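Local coordinates for bifunctional protein FolD (Thermus thermophilus, PDB 6V6Y) that probably oxidises 5,10-methylenetetrahydrofolate to 5,10-methenyltetrahydrofolate with NADP+ and then hydrolyses that product to 10-formyltetrahydrofolate in one-carbon metabolism, at residues 143-148 with 258-263. Residues are numbered along the deposited sequence; the frame is centred on the assembly and turned at random.
Sequences VRLLKH and GPMTVA. With NAP (NADP nicotinamide-adenine-dinucleotide phosphate), chain B.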
ATOM      1  N   VAL A 143       6.595  -1.551  14.499  1.00 41.42           N
ATOM      2  CA  VAL A 143       6.644  -0.103  14.698  1.00 42.37           C
ATOM      3  C   VAL A 143       6.628   0.227  16.192  1.00 43.96           C
ATOM      4  O   VAL A 143       7.483   0.969  16.695  1.00 40.60           O
ATOM      5  CB  VAL A 143       5.487   0.588  13.946  1.00 41.09           C
ATOM      6  CG1 VAL A 143       5.462   2.068  14.270  1.00 38.15           C
ATOM      7  CG2 VAL A 143       5.629   0.403  12.429  1.00 42.09           C
ATOM      8  N   ARG A 144       5.667  -0.344  16.930  1.00 43.34           N
ATOM      9  CA  ARG A 144       5.565  -0.051  18.358  1.00 42.02           C
ATOM     10  C   ARG A 144       6.832  -0.448  19.099  1.00 40.95           C
ATOM     11  O   ARG A 144       7.322   0.303  19.954  1.00 40.88           O
ATOM     12  CB  ARG A 144       4.351  -0.758  18.959  1.00 47.25           C
ATOM     13  CG  ARG A 144       4.318  -0.730  20.483  1.00 45.37           C
ATOM     14  CD  ARG A 144       3.412   0.364  21.011  1.00 45.05           C
ATOM     15  NE  ARG A 144       3.567   0.531  22.453  1.00 46.71           N
ATOM     16  CZ  ARG A 144       2.591   0.902  23.276  1.00 49.81           C
ATOM     17  NH1 ARG A 144       1.369   1.138  22.796  1.00 48.80           N
ATOM     18  NH2 ARG A 144       2.835   1.026  24.583  1.00 49.04           N
ATOM     19  N   LEU A 145       7.396  -1.612  18.766  1.00 42.41           N
ATOM     20  CA  LEU A 145       8.633  -2.037  19.412  1.00 42.08           C
ATOM     21  C   LEU A 145       9.743  -1.011  19.204  1.00 46.16           C
ATOM     22  O   LEU A 145      10.442  -0.642  20.160  1.00 46.62           O
ATOM     23  CB  LEU A 145       9.056  -3.413  18.901  1.00 41.36           C
ATOM     24  CG  LEU A 145      10.318  -4.017  19.536  1.00 46.93           C
ATOM     25  CD1 LEU A 145      10.177  -5.515  19.632  1.00 46.43           C
ATOM     26  CD2 LEU A 145      11.577  -3.662  18.724  1.00 45.52           C
ATOM     27  N   LEU A 146       9.925  -0.536  17.959  1.00 43.10           N
ATOM     28  CA  LEU A 146      10.987   0.437  17.699  1.00 42.66           C
ATOM     29  C   LEU A 146      10.752   1.731  18.468  1.00 42.03           C
ATOM     30  O   LEU A 146      11.690   2.306  19.037  1.00 41.09           O
ATOM     31  CB  LEU A 146      11.103   0.727  16.203  1.00 39.07           C
ATOM     32  CG  LEU A 146      11.571  -0.435  15.323  1.00 43.24           C
ATOM     33  CD1 LEU A 146      11.136  -0.243  13.841  1.00 44.07           C
ATOM     34  CD2 LEU A 146      13.073  -0.613  15.414  1.00 35.62           C
ATOM     35  N   LYS A 147       9.510   2.211  18.488  1.00 42.37           N
ATOM     36  CA  LYS A 147       9.227   3.429  19.235  1.00 43.27           C
ATOM     37  C   LYS A 147       9.368   3.204  20.733  1.00 45.43           C
ATOM     38  O   LYS A 147       9.771   4.119  21.458  1.00 46.89           O
ATOM     39  CB  LYS A 147       7.829   3.946  18.902  1.00 39.09           C
ATOM     40  CG  LYS A 147       7.717   4.561  17.491  1.00 46.86           C
ATOM     41  CD  LYS A 147       6.278   4.851  17.129  1.00 48.68           C
ATOM     42  CE  LYS A 147       6.018   6.344  16.954  1.00 49.84           C
ATOM     43  NZ  LYS A 147       4.630   6.538  16.413  1.00 52.49           N
ATOM     44  N   HIS A 148       9.042   2.003  21.216  1.00 45.25           N
ATOM     45  CA  HIS A 148       9.222   1.725  22.635  1.00 49.05           C
ATOM     46  C   HIS A 148      10.675   1.908  23.028  1.00 45.74           C
ATOM     47  O   HIS A 148      10.976   2.543  24.038  1.00 50.66           O
ATOM     48  CB  HIS A 148       8.745   0.312  22.975  1.00 44.65           C
ATOM     49  CG  HIS A 148       9.020  -0.091  24.390  1.00 49.68           C
ATOM     50  ND1 HIS A 148       8.116   0.112  25.413  1.00 44.72           N
ATOM     51  CD2 HIS A 148      10.110  -0.670  24.957  1.00 50.38           C
ATOM     52  CE1 HIS A 148       8.636  -0.325  26.546  1.00 51.80           C
ATOM     53  NE2 HIS A 148       9.845  -0.806  26.298  1.00 49.67           N
ATOM     54  N   GLY A 258       7.724 -11.730  18.104  1.00 41.53           N
ATOM     55  CA  GLY A 258       6.618 -12.610  18.404  1.00 41.01           C
ATOM     56  C   GLY A 258       5.698 -12.117  19.505  1.00 44.16           C
ATOM     57  O   GLY A 258       4.472 -12.078  19.338  1.00 45.15           O
ATOM     58  N   PRO A 259       6.260 -11.752  20.663  1.00 43.03           N
ATOM     59  CA  PRO A 259       5.407 -11.186  21.720  1.00 45.21           C
ATOM     60  C   PRO A 259       4.676  -9.932  21.281  1.00 42.60           C
ATOM     61  O   PRO A 259       3.529  -9.708  21.705  1.00 41.43           O
ATOM     62  CB  PRO A 259       6.394 -10.898  22.864  1.00 41.59           C
ATOM     63  CG  PRO A 259       7.484 -11.870  22.658  1.00 43.58           C
ATOM     64  CD  PRO A 259       7.605 -12.091  21.167  1.00 44.49           C
ATOM     65  N   MET A 260       5.297  -9.098  20.445  1.00 41.91           N
ATOM     66  CA  MET A 260       4.611  -7.880  20.013  1.00 44.33           C
ATOM     67  C   MET A 260       3.463  -8.193  19.062  1.00 37.65           C
ATOM     68  O   MET A 260       2.442  -7.503  19.085  1.00 41.13           O
ATOM     69  CB  MET A 260       5.604  -6.914  19.367  1.00 41.77           C
ATOM     70  CG  MET A 260       6.619  -6.387  20.342  1.00 43.59           C
ATOM     71  SD  MET A 260       5.873  -5.525  21.713  0.51 33.66           S
ATOM     72  CE  MET A 260       5.012  -4.227  20.878  1.00 43.39           C
ATOM     73  N   THR A 261       3.600  -9.229  18.232  1.00 40.82           N
ATOM     74  CA  THR A 261       2.491  -9.619  17.371  1.00 41.37           C
ATOM     75  C   THR A 261       1.261  -9.993  18.193  1.00 44.05           C
ATOM     76  O   THR A 261       0.132  -9.637  17.833  1.00 40.26           O
ATOM     77  CB  THR A 261       2.885 -10.793  16.474  1.00 43.91           C
ATOM     78  OG1 THR A 261       4.017 -10.440  15.663  1.00 45.25           O
ATOM     79  CG2 THR A 261       1.688 -11.190  15.561  1.00 37.32           C
ATOM     80  N   VAL A 262       1.452 -10.719  19.297  1.00 42.89           N
ATOM     81  CA  VAL A 262       0.305 -11.104  20.121  1.00 42.99           C
ATOM     82  C   VAL A 262      -0.307  -9.872  20.777  1.00 41.21           C
ATOM     83  O   VAL A 262      -1.532  -9.682  20.770  1.00 39.31           O
ATOM     84  CB  VAL A 262       0.715 -12.155  21.171  1.00 43.41           C
ATOM     85  CG1 VAL A 262      -0.494 -12.548  22.021  1.00 47.33           C
ATOM     86  CG2 VAL A 262       1.324 -13.391  20.497  1.00 43.54           C
ATOM     87  N   ALA A 263       0.544  -9.004  21.334  1.00 41.48           N
ATOM     88  CA  ALA A 263       0.059  -7.827  22.050  1.00 42.54           C
ATOM     89  C   ALA A 263      -0.799  -6.936  21.158  1.00 42.86           C
ATOM     90  O   ALA A 263      -1.832  -6.413  21.596  1.00 41.80           O
ATOM     91  CB  ALA A 263       1.245  -7.035  22.613  1.00 40.75           C
TER
HETATM   92  PA  NAP B 301       6.231 -14.915   2.795  1.00 44.48           P
HETATM   93  O1A NAP B 301       6.050 -16.344   3.134  1.00 44.70           O
HETATM   94  O2A NAP B 301       5.130 -14.421   1.939  1.00 44.23           O
HETATM   95  O5B NAP B 301       7.661 -14.698   2.089  1.00 44.99           O
HETATM   96  C5B NAP B 301       8.571 -13.775   2.645  1.00 44.84           C
HETATM   97  C4B NAP B 301       9.225 -12.926   1.562  1.00 44.43           C
HETATM   98  O4B NAP B 301      10.630 -12.955   1.711  1.00 44.88           O
HETATM   99  C3B NAP B 301       8.912 -13.407   0.155  1.00 44.25           C
HETATM  100  O3B NAP B 301       7.915 -12.582  -0.403  1.00 43.59           O
HETATM  101  C2B NAP B 301      10.225 -13.322  -0.610  1.00 44.36           C
HETATM  102  O2B NAP B 301      10.205 -12.338  -1.623  1.00 43.74           O
HETATM  103  C1B NAP B 301      11.261 -12.948   0.445  1.00 44.86           C
HETATM  104  N9A NAP B 301      12.393 -13.893   0.413  1.00 46.34           N
HETATM  105  C8A NAP B 301      12.341 -15.235   0.689  1.00 49.08           C
HETATM  106  N7A NAP B 301      13.583 -15.752   0.547  1.00 50.16           N
HETATM  107  C5A NAP B 301      14.428 -14.760   0.188  1.00 48.30           C
HETATM  108  C6A NAP B 301      15.792 -14.743  -0.079  1.00 47.70           C
HETATM  109  N6A NAP B 301      16.504 -15.863   0.003  1.00 48.94           N
HETATM  110  N1A NAP B 301      16.403 -13.557  -0.431  1.00 46.16           N
HETATM  111  C2A NAP B 301      15.657 -12.400  -0.513  1.00 45.29           C
HETATM  112  N3A NAP B 301      14.303 -12.424  -0.244  1.00 45.11           N
HETATM  113  C4A NAP B 301      13.694 -13.587   0.097  1.00 46.01           C
HETATM  114  O3  NAP B 301       6.357 -14.044   4.143  1.00 44.41           O
HETATM  115  PN  NAP B 301       5.713 -14.221   5.608  1.00 44.63           P
HETATM  116  O1N NAP B 301       4.365 -14.813   5.455  1.00 44.40           O
HETATM  117  O2N NAP B 301       5.889 -12.953   6.350  1.00 44.09           O
HETATM  118  O5D NAP B 301       6.685 -15.330   6.254  1.00 45.68           O
HETATM  119  C5D NAP B 301       8.051 -15.037   6.445  1.00 46.16           C
HETATM  120  C4D NAP B 301       8.516 -15.525   7.810  1.00 46.83           C
HETATM  121  O4D NAP B 301       8.050 -14.668   8.838  1.00 46.21           O
HETATM  122  C3D NAP B 301       7.976 -16.918   8.100  1.00 47.89           C
HETATM  123  O3D NAP B 301       9.041 -17.790   8.392  1.00 49.65           O
HETATM  124  C2D NAP B 301       7.098 -16.757   9.320  1.00 47.80           C
HETATM  125  O2D NAP B 301       7.339 -17.798  10.236  1.00 50.29           O
HETATM  126  C1D NAP B 301       7.533 -15.430   9.911  1.00 46.82           C
HETATM  127  N1N NAP B 301       6.395 -14.748  10.555  1.00 46.03           N
HETATM  128  C2N NAP B 301       6.469 -14.451  11.885  1.00 46.49           C
HETATM  129  C3N NAP B 301       5.412 -13.814  12.521  1.00 45.49           C
HETATM  130  C7N NAP B 301       5.552 -13.396  13.954  1.00 44.74           C
HETATM  131  O7N NAP B 301       4.437 -12.853  14.621  1.00 43.54           O
HETATM  132  N7N NAP B 301       6.729 -13.547  14.557  1.00 45.11           N
HETATM  133  C4N NAP B 301       4.276 -13.474  11.798  1.00 44.67           C
HETATM  134  C5N NAP B 301       4.213 -13.780  10.445  1.00 45.05           C
HETATM  135  C6N NAP B 301       5.284 -14.421   9.831  1.00 45.50           C
HETATM  136  P2B NAP B 301       9.406 -12.563  -3.006  1.00 43.59           P
HETATM  137  O1X NAP B 301       7.934 -12.306  -2.787  1.00 43.67           O
HETATM  138  O2X NAP B 301       9.935 -11.587  -4.029  1.00 43.72           O
HETATM  139  O3X NAP B 301       9.607 -13.979  -3.492  1.00 43.90           O
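Met260 leaves its helix with CG anti to the carbonyl carbon (chi1 -66°) and bends again at chi2 and chi3, a folded course that brings the terminal methyl CE to Arg144, while CG, nearer the backbone, faces Leu145. CE lies 3.6 Å from Arg144 CG, against the aliphatic root of that side chain, and the two chains run at about a right angle to each other. Leu145, CG anti to the backbone N (chi1 -178°), sends its CD1 branch to within 3.7 Å of Met260 CG. An unbranched side chain can thus serve two neighbouring residues with different carbons, CG for one and CE for the other; across the interface the closest CA atoms, of Leu145 and Met260, stand 7.1 Å apart. The helices so joined, 137-148 and 257-276, belong to the Rossmann-type NAD(P)-binding domain of this family. Shortening Met260 to an alanine removes CG, SD and CE, which would probably open a gap between them and leave Leu145 CD1 and the Arg144 methylenes without their apolar neighbour. Helix 8-24 adds Ala11 against Met260 and Val15 against Arg144, whose guanidinium, beyond the methylenes, forms a salt bridge through NH2 with Glu18 OE1. The residue after the methionine faces the cofactor instead: Thr261 OG1 donates a hydrogen bond of 2.7 Å to the nicotinamide carboxamide oxygen O7N of NADP, and the same hydroxyl is also hydrogen-bonded to Thr138 OG1.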